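Side-chain contacts in putative thiosugar synthase (Amycolatopsis orientalis, PDB 4N6F), which probably transfers sulphur from a carrier protein to a sugar phosphate in 2-thiosugar biosynthesis, as a TIM-barrel relative of the thiazole synthase ThiG: residues P145-A150 with I184-I189; A178-L183 with M207-S212. All coordinates share one frame; numbering follows the deposited sequence.

Contact 1 (P145-A150 with I184-I189). With CA (calcium ion), chain E.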
ATOM      1  N   PRO A 145      22.105  -2.021  -0.766  1.00 31.29           N
ATOM      2  CA  PRO A 145      22.085  -0.741  -0.071  1.00 33.63           C
ATOM      3  C   PRO A 145      23.383  -0.516   0.687  1.00 35.59           C
ATOM      4  O   PRO A 145      23.613  -1.115   1.730  1.00 41.91           O
ATOM      5  CB  PRO A 145      20.882  -0.861   0.881  1.00 34.34           C
ATOM      6  CG  PRO A 145      20.592  -2.321   0.988  1.00 33.21           C
ATOM      7  CD  PRO A 145      21.027  -2.919  -0.317  1.00 31.92           C
ATOM      8  N   ASP A 146      24.248   0.303   0.112  1.00 36.28           N
ATOM      9  CA  ASP A 146      25.507   0.665   0.727  1.00 35.57           C
ATOM     10  C   ASP A 146      25.786   2.112   0.368  1.00 34.50           C
ATOM     11  O   ASP A 146      25.825   2.485  -0.802  1.00 31.39           O
ATOM     12  CB  ASP A 146      26.652  -0.220   0.243  1.00 35.56           C
ATOM     13  CG  ASP A 146      27.979   0.191   0.833  1.00 36.97           C
ATOM     14  OD1 ASP A 146      28.165  -0.023   2.042  1.00 40.97           O
ATOM     15  OD2 ASP A 146      28.836   0.738   0.106  1.00 38.13           O
ATOM     16  N   LEU A 147      26.004   2.902   1.408  1.00 35.52           N
ATOM     17  CA  LEU A 147      26.102   4.343   1.320  1.00 35.51           C
ATOM     18  C   LEU A 147      27.309   4.796   0.510  1.00 33.96           C
ATOM     19  O   LEU A 147      27.185   5.655  -0.369  1.00 31.74           O
ATOM     20  CB  LEU A 147      26.144   4.894   2.751  1.00 38.79           C
ATOM     21  CG  LEU A 147      25.963   6.380   3.059  1.00 40.11           C
ATOM     22  CD1 LEU A 147      27.329   7.027   3.135  1.00 43.93           C
ATOM     23  CD2 LEU A 147      25.051   7.115   2.087  1.00 40.01           C
ATOM     24  N   ALA A 148      28.470   4.202   0.773  1.00 30.80           N
ATOM     25  CA  ALA A 148      29.674   4.566   0.032  1.00 29.88           C
ATOM     26  C   ALA A 148      29.516   4.265  -1.462  1.00 28.29           C
ATOM     27  O   ALA A 148      29.895   5.068  -2.312  1.00 29.46           O
ATOM     28  CB  ALA A 148      30.897   3.850   0.599  1.00 29.95           C
ATOM     29  N   THR A 149      28.951   3.107  -1.777  1.00 27.90           N
ATOM     30  CA  THR A 149      28.671   2.746  -3.163  1.00 27.74           C
ATOM     31  C   THR A 149      27.724   3.768  -3.802  1.00 25.91           C
ATOM     32  O   THR A 149      27.973   4.256  -4.909  1.00 24.68           O
ATOM     33  CB  THR A 149      28.037   1.340  -3.254  1.00 29.51           C
ATOM     34  OG1 THR A 149      28.873   0.390  -2.577  1.00 30.41           O
ATOM     35  CG2 THR A 149      27.856   0.911  -4.714  1.00 30.18           C
ATOM     36  N   ALA A 150      26.647   4.093  -3.094  1.00 25.43           N
ATOM     37  CA  ALA A 150      25.644   5.006  -3.616  1.00 25.69           C
ATOM     38  C   ALA A 150      26.254   6.380  -3.900  1.00 27.48           C
ATOM     39  O   ALA A 150      25.993   6.989  -4.945  1.00 27.53           O
ATOM     40  CB  ALA A 150      24.481   5.120  -2.643  1.00 25.97           C
ATOM     41  N   ILE A 184      18.307   6.995   0.851  1.00 28.14           N
ATOM     42  CA  ILE A 184      17.529   7.979   0.099  1.00 26.68           C
ATOM     43  C   ILE A 184      17.726   9.405   0.637  1.00 27.13           C
ATOM     44  O   ILE A 184      17.850  10.362  -0.143  1.00 25.12           O
ATOM     45  CB  ILE A 184      16.033   7.610   0.071  1.00 26.18           C
ATOM     46  CG1 ILE A 184      15.832   6.361  -0.779  1.00 26.54           C
ATOM     47  CG2 ILE A 184      15.198   8.744  -0.523  1.00 26.08           C
ATOM     48  CD1 ILE A 184      14.477   5.705  -0.611  1.00 27.19           C
ATOM     49  N   GLU A 185      17.767   9.546   1.961  1.00 27.40           N
ATOM     50  CA  GLU A 185      18.045  10.856   2.585  1.00 29.46           C
ATOM     51  C   GLU A 185      19.401  11.421   2.178  1.00 27.33           C
ATOM     52  O   GLU A 185      19.535  12.619   1.994  1.00 26.58           O
ATOM     53  CB  GLU A 185      18.006  10.766   4.116  1.00 31.14           C
ATOM     54  CG  GLU A 185      16.625  10.483   4.691  1.00 35.14           C
ATOM     55  CD  GLU A 185      16.634  10.285   6.208  1.00 36.30           C
ATOM     56  OE1 GLU A 185      17.705  10.418   6.839  1.00 41.59           O
ATOM     57  OE2 GLU A 185      15.563   9.990   6.772  1.00 38.80           O
ATOM     58  N   GLN A 186      20.398  10.561   2.038  1.00 26.81           N
ATOM     59  CA  GLN A 186      21.781  11.000   1.792  1.00 26.92           C
ATOM     60  C   GLN A 186      22.125  11.217   0.323  1.00 27.18           C
ATOM     61  O   GLN A 186      23.113  11.880   0.002  1.00 27.44           O
ATOM     62  CB  GLN A 186      22.760   9.978   2.388  1.00 28.48           C
ATOM     63  CG  GLN A 186      22.814  10.004   3.907  1.00 30.72           C
ATOM     64  CD  GLN A 186      23.200  11.365   4.461  1.00 32.70           C
ATOM     65  OE1 GLN A 186      22.579  11.852   5.396  1.00 37.88           O
ATOM     66  NE2 GLN A 186      24.214  11.991   3.878  1.00 33.91           N
ATOM     67  N   ILE A 187      21.314  10.658  -0.567  1.00 27.73           N
ATOM     68  CA  ILE A 187      21.628  10.608  -1.996  1.00 27.36           C
ATOM     69  C   ILE A 187      20.756  11.603  -2.757  1.00 25.22           C
ATOM     70  O   ILE A 187      19.588  11.746  -2.473  1.00 24.67           O
ATOM     71  CB  ILE A 187      21.443   9.158  -2.513  1.00 28.48           C
ATOM     72  CG1 ILE A 187      22.444   8.225  -1.820  1.00 29.66           C
ATOM     73  CG2 ILE A 187      21.608   9.058  -4.016  1.00 29.69           C
ATOM     74  CD1 ILE A 187      23.902   8.617  -1.956  1.00 30.42           C
ATOM     75  N   GLY A 188      21.350  12.310  -3.709  1.00 25.42           N
ATOM     76  CA  GLY A 188      20.651  13.341  -4.461  1.00 26.25           C
ATOM     77  C   GLY A 188      19.980  12.864  -5.735  1.00 27.00           C
ATOM     78  O   GLY A 188      19.274  13.628  -6.383  1.00 30.10           O
ATOM     79  N   ILE A 189      20.185  11.613  -6.118  1.00 26.08           N
ATOM     80  CA  ILE A 189      19.527  11.106  -7.323  1.00 25.23           C
ATOM     81  C   ILE A 189      18.348  10.225  -6.927  1.00 24.57           C
ATOM     82  O   ILE A 189      18.347   9.645  -5.843  1.00 24.43           O
ATOM     83  CB  ILE A 189      20.497  10.376  -8.264  1.00 24.99           C
ATOM     84  CG1 ILE A 189      21.284   9.300  -7.537  1.00 25.61           C
ATOM     85  CG2 ILE A 189      21.459  11.383  -8.889  1.00 25.93           C
ATOM     86  CD1 ILE A 189      22.044   8.389  -8.475  1.00 26.45           C
TER
HETATM   87 CA    CA E 303      20.538  15.357  -8.007  1.00 44.02          CA
HETATM   88  O   HOH W   1      21.745  16.778  -9.273  1.00 37.13           O
HETATM   89  O   HOH W   2      22.952  14.573  -7.613  1.00 36.32           O
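Ile-187 pushes the end of its side chain against Ala-150, and this is the tight half of the contact. Its CD1 lies 3.6 Å from Ala-150 CB, and the same methyl comes within 3.8 Å of Ala-150 C, so it rests on the helix backbone as well as on the alanine CB. With chi1 -64° the isoleucine CG1 faces the alanine, 3.8 Å from Ala-150 CB, and chi2 of -56° folds CD1 onto it. Both residues are buried. A small residue suits Ala-150, which is packed between Ile-187 and the strand residues Ile-143 and Leu-161; its short methyl lets the isoleucine come close to the helix backbone.

Toward solvent the packing thins. Leu-147 sends out its CG anti to the backbone N (chi1 -167°), and the CD2 branch reaches Gln-186 CB at 3.7 Å, the two side chains meeting at a slant. The same branch barely touches Ile-187, CD2 to CD1 being 4.5 Å. Glutamine suits this exposed edge because its CB and CG can cover the leucine methyl.

No hydrogen bond joins the two segments; polar groups serve each one separately. Asp-146, the N-cap of helix 147-156, receives Thr-149 N on OD2 at 3.0 Å, and Thr-149 OG1 meets the same oxygen at 2.7 Å. Both donors approach its anti side, tilted out of the carboxylate plane, and together they limit the rotation of the carboxylate. On the exposed turn, Gly-188 O binds a calcium ion at 2.7 Å, with two waters as further ligands, while Gly-188 N is hydrogen-bonded to Glu-154 OE1 of helix 147-156. The apolar seam between helices 147-156 and 177-186 is characteristic of the outer layer of a TIM barrel, where consecutive helices pack side by side over parallel strands.

Contact 2 (A178-L183 with M207-S212)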
ATOM      1  N   ALA A 178      15.016   0.779   7.081  1.00 30.90           N
ATOM      2  CA  ALA A 178      15.812   1.860   7.684  1.00 32.09           C
ATOM      3  C   ALA A 178      17.046   2.194   6.855  1.00 29.78           C
ATOM      4  O   ALA A 178      17.334   3.367   6.639  1.00 29.76           O
ATOM      5  CB  ALA A 178      16.217   1.520   9.118  1.00 32.17           C
ATOM      6  N   ALA A 179      17.753   1.170   6.383  1.00 29.43           N
ATOM      7  CA  ALA A 179      18.952   1.375   5.562  1.00 29.89           C
ATOM      8  C   ALA A 179      18.652   2.058   4.216  1.00 29.90           C
ATOM      9  O   ALA A 179      19.418   2.906   3.754  1.00 29.17           O
ATOM     10  CB  ALA A 179      19.673   0.060   5.330  1.00 29.86           C
ATOM     11  N   ILE A 180      17.539   1.683   3.593  1.00 29.24           N
ATOM     12  CA  ILE A 180      17.132   2.282   2.322  1.00 27.63           C
ATOM     13  C   ILE A 180      16.644   3.717   2.539  1.00 27.38           C
ATOM     14  O   ILE A 180      16.968   4.599   1.751  1.00 25.39           O
ATOM     15  CB  ILE A 180      16.066   1.414   1.617  1.00 27.69           C
ATOM     16  CG1 ILE A 180      16.717   0.097   1.178  1.00 29.07           C
ATOM     17  CG2 ILE A 180      15.441   2.154   0.442  1.00 26.12           C
ATOM     18  CD1 ILE A 180      15.754  -0.935   0.643  1.00 30.39           C
ATOM     19  N   ARG A 181      15.881   3.949   3.606  1.00 28.83           N
ATOM     20  CA  ARG A 181      15.435   5.307   3.955  1.00 32.14           C
ATOM     21  C   ARG A 181      16.623   6.252   4.164  1.00 31.73           C
ATOM     22  O   ARG A 181      16.654   7.344   3.607  1.00 29.65           O
ATOM     23  CB  ARG A 181      14.571   5.296   5.214  1.00 34.91           C
ATOM     24  CG  ARG A 181      13.916   6.635   5.548  1.00 38.25           C
ATOM     25  CD  ARG A 181      13.266   6.615   6.933  1.00 42.60           C
ATOM     26  NE  ARG A 181      12.278   5.533   7.080  1.00 48.07           N
ATOM     27  CZ  ARG A 181      12.361   4.499   7.928  1.00 51.57           C
ATOM     28  NH1 ARG A 181      11.393   3.589   7.943  1.00 54.07           N
ATOM     29  NH2 ARG A 181      13.385   4.364   8.773  1.00 54.27           N
ATOM     30  N   GLU A 182      17.591   5.816   4.965  1.00 32.62           N
ATOM     31  CA  GLU A 182      18.818   6.577   5.193  1.00 34.99           C
ATOM     32  C   GLU A 182      19.559   6.866   3.897  1.00 32.75           C
ATOM     33  O   GLU A 182      20.067   7.968   3.693  1.00 29.93           O
ATOM     34  CB  GLU A 182      19.764   5.830   6.141  1.00 38.08           C
ATOM     35  CG  GLU A 182      21.152   6.461   6.231  1.00 42.43           C
ATOM     36  CD  GLU A 182      22.077   5.744   7.196  1.00 45.10           C
ATOM     37  OE1 GLU A 182      22.099   6.107   8.392  1.00 45.11           O
ATOM     38  OE2 GLU A 182      22.794   4.825   6.743  1.00 47.93           O
ATOM     39  N   LEU A 183      19.642   5.859   3.038  1.00 33.32           N
ATOM     40  CA  LEU A 183      20.339   6.007   1.765  1.00 32.51           C
ATOM     41  C   LEU A 183      19.638   7.056   0.905  1.00 30.47           C
ATOM     42  O   LEU A 183      20.289   7.925   0.319  1.00 29.73           O
ATOM     43  CB  LEU A 183      20.420   4.656   1.059  1.00 35.02           C
ATOM     44  CG  LEU A 183      21.144   4.590  -0.283  1.00 36.92           C
ATOM     45  CD1 LEU A 183      21.587   3.165  -0.588  1.00 38.34           C
ATOM     46  CD2 LEU A 183      20.266   5.107  -1.411  1.00 38.04           C
ATOM     47  N   MET A 207       7.522   3.494  -1.477  1.00 23.31           N
ATOM     48  CA  MET A 207       7.246   4.907  -1.697  1.00 24.95           C
ATOM     49  C   MET A 207       7.239   5.694  -0.390  1.00 25.60           C
ATOM     50  O   MET A 207       7.666   6.861  -0.360  1.00 25.23           O
ATOM     51  CB  MET A 207       5.915   5.093  -2.419  1.00 25.31           C
ATOM     52  CG  MET A 207       5.816   4.350  -3.743  1.00 26.42           C
ATOM     53  SD  MET A 207       7.124   4.747  -4.911  1.00 26.57           S
ATOM     54  CE  MET A 207       6.620   6.377  -5.417  1.00 27.18           C
ATOM     55  N   GLU A 208       6.787   5.057   0.690  1.00 26.39           N
ATOM     56  CA  GLU A 208       6.777   5.705   2.005  1.00 28.28           C
ATOM     57  C   GLU A 208       8.173   5.858   2.599  1.00 27.56           C
ATOM     58  O   GLU A 208       8.354   6.613   3.537  1.00 29.79           O
ATOM     59  CB  GLU A 208       5.837   4.983   2.973  1.00 27.99           C
ATOM     60  CG  GLU A 208       4.387   5.137   2.551  1.00 29.09           C
ATOM     61  CD  GLU A 208       3.379   4.632   3.566  1.00 31.05           C
ATOM     62  OE1 GLU A 208       3.770   4.109   4.636  1.00 35.12           O
ATOM     63  OE2 GLU A 208       2.178   4.768   3.288  1.00 30.98           O
ATOM     64  N   LEU A 209       9.156   5.155   2.043  1.00 27.09           N
ATOM     65  CA  LEU A 209      10.562   5.375   2.396  1.00 26.48           C
ATOM     66  C   LEU A 209      11.184   6.540   1.600  1.00 25.24           C
ATOM     67  O   LEU A 209      12.315   6.915   1.857  1.00 24.76           O
ATOM     68  CB  LEU A 209      11.388   4.111   2.134  1.00 26.51           C
ATOM     69  CG  LEU A 209      10.993   2.840   2.886  1.00 26.92           C
ATOM     70  CD1 LEU A 209      11.925   1.721   2.474  1.00 27.18           C
ATOM     71  CD2 LEU A 209      11.025   3.041   4.391  1.00 27.63           C
ATOM     72  N   GLY A 210      10.445   7.091   0.643  1.00 23.60           N
ATOM     73  CA  GLY A 210      10.972   8.124  -0.261  1.00 24.27           C
ATOM     74  C   GLY A 210      11.440   7.620  -1.630  1.00 22.05           C
ATOM     75  O   GLY A 210      11.995   8.379  -2.409  1.00 22.60           O
ATOM     76  N   ALA A 211      11.238   6.345  -1.935  1.00 21.48           N
ATOM     77  CA  ALA A 211      11.581   5.845  -3.276  1.00 22.08           C
ATOM     78  C   ALA A 211      10.778   6.625  -4.322  1.00 21.77           C
ATOM     79  O   ALA A 211       9.640   7.025  -4.066  1.00 21.63           O
ATOM     80  CB  ALA A 211      11.309   4.359  -3.402  1.00 21.86           C
ATOM     81  N   SER A 212      11.393   6.873  -5.472  1.00 21.48           N
ATOM     82  CA  SER A 212      10.711   7.550  -6.577  1.00 21.65           C
ATOM     83  C   SER A 212       9.923   6.547  -7.401  1.00 22.29           C
ATOM     84  O   SER A 212       8.984   6.923  -8.112  1.00 21.49           O
ATOM     85  CB  SER A 212      11.720   8.258  -7.482  1.00 21.10           C
ATOM     86  OG  SER A 212      12.365   9.298  -6.781  1.00 21.85           O
TER
HETATM   87  O   HOH W   3      10.314   6.887   5.973  1.00 41.76           O
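Leu-209 supplies more than half of the surface buried here, spreading its two methyls between two neighbouring residues of helix 177-186. The apolar part is small: Leu-209 CD1 meets Ile-180 CG2 at 4.1 Å. Aliphatic, branched residues suit these two buried positions, which meet through methyl groups.

The other methyl touches a charged side chain. Leu-209 CD2 lies 3.6 Å from Arg-181 NH1 and 3.9 Å from its NE, the two side chains crossing at about a right angle. A bend at chi3 (-56°) turns the arginine's end back across the leucine, which lies against part of the guanidinium in van der Waals contact only.

Polar linkage is indirect. One water accepts from Arg-181 NE at 2.6 Å and donates to Glu-208 O at 3.1 Å, bridging the segments.

The helix ends in a Schellman motif: Gly-210 N to Met-207 O is one of its two bonds, and the positive phi (98°) suits glycine, with no side chain to meet the preceding carbonyl.

The chain then runs into strand 213-216, with Ala-211 on Val-193 of strand 191-194, while the Glu-208 carboxylate is hydrogen-bonded to Ser-199 OG and Arg-201 N of the second subunit, setting this contact beside the dimer interface.

Helix 177-186 is common to both contacts: its C-terminal end and the turn after it face helix 147-156 in contact 1, and its middle faces the end of helix 200-208 in contact 2. They abut where Ile-184 CD1 comes within 3.5 Å of Leu-209 O. Contact 1 is partly buried, grading from an aliphatic inner side to a surface turn that carries calcium. Contact 2 is the more buried, yet it mixes leucine with an arginine and uses water to join the segments, whereas contact 1 has no polar link across it. Only contact 2 includes a residue that reaches the second subunit.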